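Side-chain contacts in IPT/TIG domain-containing protein (Bacteroides thetaiotaomicron, PDB 3TC9), which probably acts as an auxiliary nutrient-binding protein, coupling an immunoglobulin-like IPT/TIG domain to a six-bladed beta-propeller: residues Pro146-His149 with Asn150-Tyr153; Gln276-Ser280 with Gly281-Tyr285; Asp298-Trp301 with Lys302-Arg305; Pro343-Lys346 with Gly347-Asp350. All coordinates share one frame; numbering follows the deposited sequence.

Contact 1 (Pro146-His149 with Asn150-Tyr153); sequences PKNH and NHLY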
loop_
_atom_site.group_PDB
_atom_site.type_symbol
_atom_site.label_atom_id
_atom_site.label_comp_id
_atom_site.label_asym_id
_atom_site.label_seq_id
_atom_site.Cartn_x
_atom_site.Cartn_y
_atom_site.Cartn_z
ATOM N N PRO B 146 -4.087 -19.703 8.108
ATOM C CA PRO B 146 -3.818 -18.432 8.808
ATOM C C PRO B 146 -2.519 -18.442 9.626
ATOM O O PRO B 146 -1.958 -17.369 9.856
ATOM C CB PRO B 146 -5.043 -18.274 9.726
ATOM C CG PRO B 146 -6.109 -19.121 9.101
ATOM C CD PRO B 146 -5.362 -20.295 8.567
ATOM N N LYS B 147 -2.027 -19.636 10.036
ATOM C CA LYS B 147 -0.803 -19.779 10.837
ATOM C C LYS B 147 0.414 -20.109 9.982
ATOM O O LYS B 147 1.533 -20.185 10.500
ATOM C CB LYS B 147 -0.984 -20.857 11.918
ATOM C CG LYS B 147 -2.111 -20.592 12.916
ATOM C CD LYS B 147 -1.754 -19.525 13.925
ATOM C CE LYS B 147 -2.764 -19.431 15.027
ATOM N NZ LYS B 147 -2.574 -18.172 15.761
ATOM N N ASN B 148 0.209 -20.330 8.681
ATOM C CA ASN B 148 1.318 -20.633 7.779
ATOM C C ASN B 148 0.985 -20.157 6.375
ATOM O O ASN B 148 0.288 -20.842 5.631
ATOM C CB ASN B 148 1.671 -22.123 7.790
ATOM C CG ASN B 148 2.991 -22.434 7.139
ATOM O OD1 ASN B 148 3.601 -21.609 6.444
ATOM N ND2 ASN B 148 3.475 -23.634 7.370
ATOM N N HIS B 149 1.528 -18.987 6.014
ATOM C CA HIS B 149 1.317 -18.369 4.723
ATOM C C HIS B 149 2.059 -19.116 3.584
ATOM O O HIS B 149 1.911 -18.752 2.402
ATOM C CB HIS B 149 1.697 -16.879 4.758
ATOM C CG HIS B 149 0.995 -16.093 3.695
ATOM N ND1 HIS B 149 -0.392 -16.011 3.649
ATOM C CD2 HIS B 149 1.506 -15.446 2.628
ATOM C CE1 HIS B 149 -0.667 -15.304 2.566
ATOM N NE2 HIS B 149 0.442 -14.945 1.921
ATOM N N ASN B 150 2.803 -20.187 3.913
ATOM C CA ASN B 150 3.433 -20.992 2.867
ATOM C C ASN B 150 2.528 -22.126 2.455
ATOM O O ASN B 150 2.839 -22.821 1.487
ATOM C CB ASN B 150 4.802 -21.542 3.295
ATOM C CG ASN B 150 5.862 -20.475 3.400
ATOM O OD1 ASN B 150 5.885 -19.495 2.638
ATOM N ND2 ASN B 150 6.737 -20.631 4.375
ATOM N N HIS B 151 1.422 -22.326 3.187
ATOM C CA HIS B 151 0.486 -23.414 2.938
ATOM C C HIS B 151 -0.830 -22.882 2.388
ATOM O O HIS B 151 -1.577 -22.188 3.077
ATOM C CB HIS B 151 0.271 -24.241 4.223
ATOM C CG HIS B 151 1.482 -25.032 4.624
ATOM N ND1 HIS B 151 1.501 -25.793 5.784
ATOM C CD2 HIS B 151 2.678 -25.163 4.002
ATOM C CE1 HIS B 151 2.685 -26.373 5.809
ATOM N NE2 HIS B 151 3.436 -26.001 4.773
ATOM N N LEU B 152 -1.090 -23.190 1.118
ATOM C CA LEU B 152 -2.307 -22.799 0.421
ATOM C C LEU B 152 -3.156 -24.054 0.187
ATOM O O LEU B 152 -2.746 -24.955 -0.545
ATOM C CB LEU B 152 -1.968 -22.073 -0.902
ATOM C CG LEU B 152 -3.159 -21.699 -1.830
ATOM C CD1 LEU B 152 -4.156 -20.776 -1.118
ATOM C CD2 LEU B 152 -2.651 -21.087 -3.106
ATOM N N TYR B 153 -4.329 -24.114 0.820
ATOM C CA TYR B 153 -5.232 -25.253 0.668
ATOM C C TYR B 153 -6.277 -24.972 -0.397
ATOM O O TYR B 153 -6.649 -23.808 -0.632
ATOM C CB TYR B 153 -5.908 -25.604 2.008
ATOM C CG TYR B 153 -4.945 -26.198 3.009
ATOM C CD1 TYR B 153 -4.683 -27.564 3.026
ATOM C CD2 TYR B 153 -4.256 -25.388 3.908
ATOM C CE1 TYR B 153 -3.766 -28.114 3.919
ATOM C CE2 TYR B 153 -3.357 -25.930 4.824
ATOM C CZ TYR B 153 -3.124 -27.298 4.834
ATOM O OH TYR B 153 -2.237 -27.841 5.727
#
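The chain reverses between N148 and H151 in a type I beta turn, closed by H151 N donating to N148 O at 3.1 Å. The turn links strand 141-145 to strand 151-156, neighbours in one antiparallel sheet of the propeller. A second loop nests inside it: N148 OD1 accepts the backbone N of N150 at 3.0 Å with an N-H...O angle of 155°, which makes an Asx turn. The same amide also reaches H151. With CG of N148 turned anti to the backbone N (chi1 -167°), ND2 lies over the centre of the H151 ring, 3.2 Å above its plane, while amide and ring planes differ by 31°. ND2 and H151 ND1 are 3.3 Å apart, but the angle is too poor for a hydrogen bond. H149 points elsewhere, its NE2 bonded to D407. Replacing this asparagine by an alanine removes OD1 and ND2 and is likely to leave the N150 N-H without this acceptor and the H151 ring face without its amide cover. One asparagine side chain thus does two jobs, OD1 as acceptor of the Asx turn and ND2 as cover for an imidazole face.

Contact 2 (Gln276-Ser280 with Gly281-Tyr285); sequences QFHPS and GNYAY. With EDO (1,2-ethanediol), chain T.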
loop_
_atom_site.group_PDB
_atom_site.type_symbol
_atom_site.label_atom_id
_atom_site.label_comp_id
_atom_site.label_asym_id
_atom_site.label_seq_id
_atom_site.Cartn_x
_atom_site.Cartn_y
_atom_site.Cartn_z
ATOM N N GLN B 276 -19.291 -14.828 2.659
ATOM C CA GLN B 276 -17.920 -14.388 2.745
ATOM C C GLN B 276 -17.872 -13.099 3.524
ATOM O O GLN B 276 -18.437 -12.094 3.086
ATOM C CB GLN B 276 -17.314 -14.222 1.358
ATOM C CG GLN B 276 -17.180 -15.542 0.622
ATOM C CD GLN B 276 -16.134 -15.499 -0.423
ATOM O OE1 GLN B 276 -16.420 -15.577 -1.619
ATOM N NE2 GLN B 276 -14.902 -15.386 0.013
ATOM N N PHE B 277 -17.196 -13.137 4.682
ATOM C CA PHE B 277 -17.051 -11.991 5.565
ATOM C C PHE B 277 -15.953 -11.062 5.138
ATOM O O PHE B 277 -14.847 -11.510 4.805
ATOM C CB PHE B 277 -16.743 -12.435 7.007
ATOM C CG PHE B 277 -17.939 -12.819 7.825
ATOM C CD1 PHE B 277 -18.775 -11.847 8.365
ATOM C CD2 PHE B 277 -18.218 -14.153 8.091
ATOM C CE1 PHE B 277 -19.888 -12.209 9.125
ATOM C CE2 PHE B 277 -19.333 -14.517 8.848
ATOM C CZ PHE B 277 -20.160 -13.544 9.358
ATOM N N HIS B 278 -16.221 -9.751 5.286
ATOM C CA HIS B 278 -15.235 -8.700 5.104
ATOM C C HIS B 278 -14.186 -8.875 6.237
ATOM O O HIS B 278 -14.587 -9.279 7.339
ATOM C CB HIS B 278 -15.959 -7.345 5.164
ATOM C CG HIS B 278 -15.078 -6.155 5.002
ATOM N ND1 HIS B 278 -14.383 -5.619 6.066
ATOM C CD2 HIS B 278 -14.841 -5.409 3.900
ATOM C CE1 HIS B 278 -13.711 -4.599 5.567
ATOM N NE2 HIS B 278 -13.967 -4.428 4.270
ATOM N N PRO B 279 -12.870 -8.581 6.008
ATOM C CA PRO B 279 -11.844 -8.777 7.071
ATOM C C PRO B 279 -12.132 -8.135 8.448
ATOM O O PRO B 279 -11.651 -8.658 9.470
ATOM C CB PRO B 279 -10.591 -8.159 6.459
ATOM C CG PRO B 279 -10.799 -8.277 4.990
ATOM C CD PRO B 279 -12.246 -8.124 4.744
ATOM N N SER B 280 -12.914 -7.026 8.491
ATOM C CA SER B 280 -13.322 -6.350 9.745
ATOM C C SER B 280 -14.375 -7.172 10.505
ATOM O O SER B 280 -14.533 -7.017 11.720
ATOM C CB SER B 280 -13.914 -4.985 9.420
ATOM O OG SER B 280 -15.105 -5.152 8.665
ATOM N N GLY B 281 -15.132 -7.975 9.753
ATOM C CA GLY B 281 -16.236 -8.766 10.274
ATOM C C GLY B 281 -17.498 -7.943 10.446
ATOM O O GLY B 281 -18.456 -8.410 11.069
ATOM N N ASN B 282 -17.526 -6.709 9.874
ATOM C CA ASN B 282 -18.679 -5.790 9.983
ATOM C C ASN B 282 -19.856 -6.202 9.105
ATOM O O ASN B 282 -20.977 -5.762 9.349
ATOM C CB ASN B 282 -18.269 -4.348 9.651
ATOM C CG ASN B 282 -17.474 -3.685 10.756
ATOM O OD1 ASN B 282 -17.543 -4.068 11.925
ATOM N ND2 ASN B 282 -16.695 -2.670 10.418
ATOM N N TYR B 283 -19.583 -7.013 8.058
ATOM C CA TYR B 283 -20.601 -7.497 7.131
ATOM C C TYR B 283 -20.094 -8.669 6.357
ATOM O O TYR B 283 -18.904 -8.944 6.364
ATOM C CB TYR B 283 -21.063 -6.375 6.164
ATOM C CG TYR B 283 -20.062 -5.981 5.094
ATOM C CD1 TYR B 283 -20.064 -6.603 3.843
ATOM C CD2 TYR B 283 -19.167 -4.933 5.302
ATOM C CE1 TYR B 283 -19.163 -6.229 2.847
ATOM C CE2 TYR B 283 -18.303 -4.511 4.292
ATOM C CZ TYR B 283 -18.298 -5.170 3.072
ATOM O OH TYR B 283 -17.419 -4.791 2.099
ATOM N N ALA B 284 -20.997 -9.338 5.645
ATOM C CA ALA B 284 -20.655 -10.421 4.749
ATOM C C ALA B 284 -21.372 -10.231 3.435
ATOM O O ALA B 284 -22.452 -9.641 3.399
ATOM C CB ALA B 284 -21.020 -11.765 5.362
ATOM N N TYR B 285 -20.741 -10.696 2.348
ATOM C CA TYR B 285 -21.375 -10.767 1.045
ATOM C C TYR B 285 -21.990 -12.153 0.955
ATOM O O TYR B 285 -21.388 -13.129 1.425
ATOM C CB TYR B 285 -20.411 -10.492 -0.124
ATOM C CG TYR B 285 -20.111 -9.026 -0.362
ATOM C CD1 TYR B 285 -21.116 -8.062 -0.278
ATOM C CD2 TYR B 285 -18.829 -8.603 -0.694
ATOM C CE1 TYR B 285 -20.850 -6.710 -0.517
ATOM C CE2 TYR B 285 -18.542 -7.250 -0.904
ATOM C CZ TYR B 285 -19.559 -6.306 -0.824
ATOM O OH TYR B 285 -19.288 -4.981 -1.087
HETATM C C1 EDO T . -16.582 -1.745 6.431
HETATM O O1 EDO T . -15.627 -2.128 7.429
HETATM C C2 EDO T . -17.944 -1.483 7.071
HETATM O O2 EDO T . -18.800 -0.825 6.121
#
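H278 lays its CB over the face of the Y283 ring, 3.8 Å from the ring centroid and 14° off the normal, a CH-pi contact. The two rings themselves meet obliquely, planes at 33°, with H278 CD2 3.2 Å from Y283 OH. Y283 has CG wedged between its backbone N and carbonyl carbon (chi1 72°), which swings the ring back beneath H278. Both polar tips, H278 NE2 and Y283 OH, bond to D350. The residues belong to the beta hairpin of strands 273-277 and 283-288 in a propeller blade: Q276 and Y285 form a hydrogen-bonded antiparallel pair, F277 and A284 a non-hydrogen-bonded one, and a type I turn from H278 to G281 opens the loop between the strands. On the F277 side, A284 CB sits over the phenyl face, 4.0 Å from its centroid. In the loop, S280 OG accepts N282 N at 3.1 Å, an ST turn, and also lies 2.7 Å from H278 ND1 in a hydrogen bond of undecided direction. S280 N donates to that same ND1 at 3.2 Å, so the imidazole is held from the loop as well. N282 ND2 gives a hydrogen bond of 3.2 Å to O1 of an ethanediol, probably from the crystallisation liquor.

Contact 3 (Asp298-Trp301 with Lys302-Arg305); sequences DYDW and KTKR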
loop_
_atom_site.group_PDB
_atom_site.type_symbol
_atom_site.label_atom_id
_atom_site.label_comp_id
_atom_site.label_asym_id
_atom_site.label_seq_id
_atom_site.Cartn_x
_atom_site.Cartn_y
_atom_site.Cartn_z
ATOM N N ASP B 298 -25.278 -7.122 7.098
ATOM C CA ASP B 298 -24.550 -6.414 8.148
ATOM C C ASP B 298 -24.497 -7.259 9.414
ATOM O O ASP B 298 -25.453 -7.965 9.739
ATOM C CB ASP B 298 -25.174 -5.035 8.435
ATOM C CG ASP B 298 -24.919 -3.993 7.355
ATOM O OD1 ASP B 298 -23.883 -4.111 6.631
ATOM O OD2 ASP B 298 -25.734 -3.040 7.245
ATOM N N TYR B 299 -23.355 -7.207 10.104
ATOM C CA TYR B 299 -23.168 -7.942 11.342
ATOM C C TYR B 299 -23.626 -7.111 12.544
ATOM O O TYR B 299 -23.214 -5.958 12.677
ATOM C CB TYR B 299 -21.705 -8.336 11.498
ATOM C CG TYR B 299 -21.465 -9.327 12.606
ATOM C CD1 TYR B 299 -21.816 -10.666 12.456
ATOM C CD2 TYR B 299 -20.836 -8.944 13.785
ATOM C CE1 TYR B 299 -21.550 -11.597 13.449
ATOM C CE2 TYR B 299 -20.586 -9.864 14.801
ATOM C CZ TYR B 299 -20.936 -11.192 14.622
ATOM O OH TYR B 299 -20.655 -12.111 15.588
ATOM N N ASP B 300 -24.480 -7.693 13.404
ATOM C CA ASP B 300 -24.932 -7.054 14.649
ATOM C C ASP B 300 -23.967 -7.510 15.751
ATOM O O ASP B 300 -23.987 -8.673 16.163
ATOM C CB ASP B 300 -26.403 -7.420 14.952
ATOM C CG ASP B 300 -27.065 -6.692 16.121
ATOM O OD1 ASP B 300 -26.329 -6.141 16.991
ATOM O OD2 ASP B 300 -28.319 -6.696 16.186
ATOM N N TRP B 301 -23.078 -6.606 16.173
ATOM C CA TRP B 301 -22.043 -6.918 17.157
ATOM C C TRP B 301 -22.613 -7.192 18.543
ATOM O O TRP B 301 -21.998 -7.930 19.316
ATOM C CB TRP B 301 -20.997 -5.795 17.206
ATOM C CG TRP B 301 -20.156 -5.736 15.959
ATOM C CD1 TRP B 301 -20.410 -5.007 14.834
ATOM C CD2 TRP B 301 -18.954 -6.484 15.691
ATOM N NE1 TRP B 301 -19.412 -5.206 13.904
ATOM C CE2 TRP B 301 -18.506 -6.106 14.404
ATOM C CE3 TRP B 301 -18.191 -7.408 16.430
ATOM C CZ2 TRP B 301 -17.333 -6.614 13.844
ATOM C CZ3 TRP B 301 -17.034 -7.922 15.865
ATOM C CH2 TRP B 301 -16.614 -7.524 14.588
ATOM N N LYS B 302 -23.797 -6.653 18.833
ATOM C CA LYS B 302 -24.458 -6.847 20.113
ATOM C C LYS B 302 -25.091 -8.234 20.232
ATOM O O LYS B 302 -25.060 -8.829 21.310
ATOM C CB LYS B 302 -25.517 -5.762 20.322
ATOM C CG LYS B 302 -24.957 -4.450 20.854
ATOM C CD LYS B 302 -25.987 -3.721 21.758
ATOM C CE LYS B 302 -25.933 -4.133 23.231
ATOM N NZ LYS B 302 -27.286 -4.293 23.840
ATOM N N THR B 303 -25.691 -8.739 19.152
ATOM C CA THR B 303 -26.347 -10.051 19.168
ATOM C C THR B 303 -25.404 -11.136 18.622
ATOM O O THR B 303 -25.726 -12.326 18.694
ATOM C CB THR B 303 -27.653 -10.000 18.383
ATOM O OG1 THR B 303 -27.347 -9.794 17.010
ATOM C CG2 THR B 303 -28.598 -8.909 18.884
ATOM N N LYS B 304 -24.236 -10.714 18.085
ATOM C CA LYS B 304 -23.202 -11.568 17.487
ATOM C C LYS B 304 -23.836 -12.421 16.363
ATOM O O LYS B 304 -23.621 -13.629 16.300
ATOM C CB LYS B 304 -22.465 -12.417 18.554
ATOM C CG LYS B 304 -21.658 -11.553 19.519
ATOM C CD LYS B 304 -20.786 -12.346 20.469
ATOM C CE LYS B 304 -20.165 -11.433 21.500
ATOM N NZ LYS B 304 -19.024 -12.080 22.200
ATOM N N ARG B 305 -24.638 -11.757 15.482
ATOM C CA ARG B 305 -25.348 -12.383 14.359
ATOM C C ARG B 305 -25.371 -11.548 13.101
ATOM O O ARG B 305 -25.435 -10.313 13.160
ATOM C CB ARG B 305 -26.814 -12.629 14.725
ATOM C CG ARG B 305 -27.079 -13.813 15.631
ATOM C CD ARG B 305 -28.462 -13.689 16.213
ATOM N NE ARG B 305 -28.742 -14.741 17.186
ATOM C CZ ARG B 305 -29.941 -15.285 17.373
ATOM N NH1 ARG B 305 -30.978 -14.898 16.637
ATOM N NH2 ARG B 305 -30.112 -16.229 18.291
HETATM O O HOH W 1 -29.662 -9.562 15.408
#
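D300 can be traced from its CB, which lies 3.3 Å from T303 OG1 and also packs against R305 O. CG is close to the same hydroxyl oxygen, and the two side chains run roughly perpendicular. From CG, turned anti to the backbone N (chi1 -173°), the carboxylate divides its work. OD1 accepts K302 N at 3.2 Å, on its anti side and 27° out of the carboxylate plane, which closes an Asx turn; T303 N adds a weak bond to the same oxygen. OD2 takes a hydrogen bond from a water that also sits 2.8 Å from T303 OG1, so the water joins the two tips where no direct bond forms. Behind this loop Y299 runs beneath the returning backbone: CE1 is 3.7 Å from R305 N, and OH comes to 3.2 Å from K304 CA. That hydroxyl is bonded to E239 and N237, and H234 stacks on the ring. An alanine in place of Y299 would probably open a gap under K304 and R305 and leave E239 and N237 without their shared hydroxyl. The backbone explains the turn: D300 N donates to R305 O at 2.8 Å, while D300 O takes R305 N and, weakly, K304 N. K304 has positive phi, 56°, and sits with R305 opposite the single D300, a G1 beta bulge closing the hairpin between strands 293-300 and 305-312.

Contact 4 (Pro343-Lys346 with Gly347-Asp350); sequences PAYK and GSSD. With EDO (1,2-ethanediol), chain T.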
loop_
_atom_site.group_PDB
_atom_site.type_symbol
_atom_site.label_atom_id
_atom_site.label_comp_id
_atom_site.label_asym_id
_atom_site.label_seq_id
_atom_site.Cartn_x
_atom_site.Cartn_y
_atom_site.Cartn_z
ATOM N N PRO B 343 -5.205 0.767 -1.913
ATOM C CA PRO B 343 -4.515 1.950 -1.355
ATOM C C PRO B 343 -5.241 3.280 -1.600
ATOM O O PRO B 343 -5.039 4.235 -0.834
ATOM C CB PRO B 343 -3.169 1.937 -2.089
ATOM C CG PRO B 343 -2.965 0.505 -2.469
ATOM C CD PRO B 343 -4.331 0.044 -2.863
ATOM N N ALA B 344 -6.115 3.342 -2.639
ATOM C CA ALA B 344 -6.915 4.533 -2.947
ATOM C C ALA B 344 -8.010 4.766 -1.887
ATOM O O ALA B 344 -8.562 5.859 -1.830
ATOM C CB ALA B 344 -7.539 4.394 -4.328
ATOM N N TYR B 345 -8.342 3.746 -1.073
ATOM C CA TYR B 345 -9.399 3.875 -0.059
ATOM C C TYR B 345 -8.845 4.124 1.342
ATOM O O TYR B 345 -9.603 4.011 2.308
ATOM C CB TYR B 345 -10.284 2.610 0.001
ATOM C CG TYR B 345 -10.950 2.129 -1.267
ATOM C CD1 TYR B 345 -11.121 2.980 -2.361
ATOM C CD2 TYR B 345 -11.541 0.875 -1.325
ATOM C CE1 TYR B 345 -11.741 2.540 -3.531
ATOM C CE2 TYR B 345 -12.186 0.430 -2.474
ATOM C CZ TYR B 345 -12.281 1.263 -3.583
ATOM O OH TYR B 345 -12.927 0.831 -4.727
ATOM N N LYS B 346 -7.530 4.400 1.473
ATOM C CA LYS B 346 -6.897 4.642 2.775
ATOM C C LYS B 346 -7.676 5.729 3.564
ATOM O O LYS B 346 -7.998 6.782 3.021
ATOM C CB LYS B 346 -5.408 5.014 2.603
ATOM C CG LYS B 346 -4.577 5.050 3.887
ATOM C CD LYS B 346 -4.332 3.714 4.583
ATOM C CE LYS B 346 -3.679 3.921 5.944
ATOM N NZ LYS B 346 -3.785 2.714 6.810
ATOM N N GLY B 347 -8.029 5.399 4.804
ATOM C CA GLY B 347 -8.772 6.289 5.686
ATOM C C GLY B 347 -10.280 6.080 5.641
ATOM O O GLY B 347 -10.993 6.459 6.578
ATOM N N SER B 348 -10.796 5.441 4.574
ATOM C CA SER B 348 -12.241 5.251 4.488
ATOM C C SER B 348 -12.723 4.083 5.368
ATOM O O SER B 348 -11.918 3.288 5.853
ATOM C CB SER B 348 -12.682 5.072 3.043
ATOM O OG SER B 348 -12.233 3.856 2.495
ATOM N N SER B 349 -14.043 4.029 5.595
ATOM C CA SER B 349 -14.710 2.999 6.369
ATOM C C SER B 349 -14.406 1.611 5.781
ATOM O O SER B 349 -13.955 0.737 6.518
ATOM C CB SER B 349 -16.204 3.265 6.429
ATOM O OG SER B 349 -16.709 2.574 7.553
ATOM N N ASP B 350 -14.537 1.444 4.448
ATOM C CA ASP B 350 -14.204 0.208 3.752
ATOM C C ASP B 350 -12.969 0.407 2.850
ATOM O O ASP B 350 -13.044 1.106 1.850
ATOM C CB ASP B 350 -15.400 -0.268 2.934
ATOM C CG ASP B 350 -15.399 -1.761 2.622
ATOM O OD1 ASP B 350 -14.299 -2.354 2.541
ATOM O OD2 ASP B 350 -16.498 -2.334 2.461
HETATM C C1 EDO T . -16.582 -1.745 6.431
HETATM O O1 EDO T . -15.627 -2.128 7.429
HETATM C C2 EDO T . -17.944 -1.483 7.071
HETATM O O2 EDO T . -18.800 -0.825 6.121
#
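A type II beta turn runs from Y345 to S348 in the loop that joins strands 334-341 and 352-358 of one propeller sheet. Y345 O is its main acceptor: S348 N donates to it at 2.9 Å with an angle of 159° at the hydrogen. S348 OG lies still closer to that oxygen, at 2.6 Å, and is also 2.9 Å from D350 O. OG reaches this place between the two because it is tucked between its own backbone N and carbonyl carbon (chi1 69°), the side chain turning back under the loop. At the third position G347 is required by its backbone angles, since a CB there would come within 2.5 Å of K346 O. The Y345 side chain lies alongside: CB is 3.4 Å from S348 OG, and CD2 meets D350 O obliquely at 3.5 Å, while the phenol oxygen bonds to D353. Past the turn, S349 O takes a long, weak bond from an ethanediol hydroxyl. The loop lies at the dimer contact: the K346 chain bends at chi2 on its way to E411 of the second subunit, with which NZ makes a salt bridge, and K346 O accepts from Q104 of that chain. D350, at the loop's end, turns its carboxylate to H278 and Y283, tying it to the hairpin of strands 273-277 and 283-288.

In the fold
Contact 2 is the buried member, seven of its ten touching residues being enclosed; contacts 1, 3 and 4 lie at the surface. Contacts 2 and 3 serve one blade, about 11 Å between centres: they occupy successive hairpins, and touch where N282, just ahead of strand 283-288, meets Y299 of the neighbouring strand. Contact 4 comes from the next sheet along the chain, reaches contact 2 through the D350 carboxylate and shares its ethanediol. Contact 1 stands apart, its nearest atoms about 12 Å from contact 2. Contact 2 adds CH-pi packing to its hairpin bonds, while in contacts 1, 3 and 4 a polar side chain bonded to the nearby backbone is the common feature.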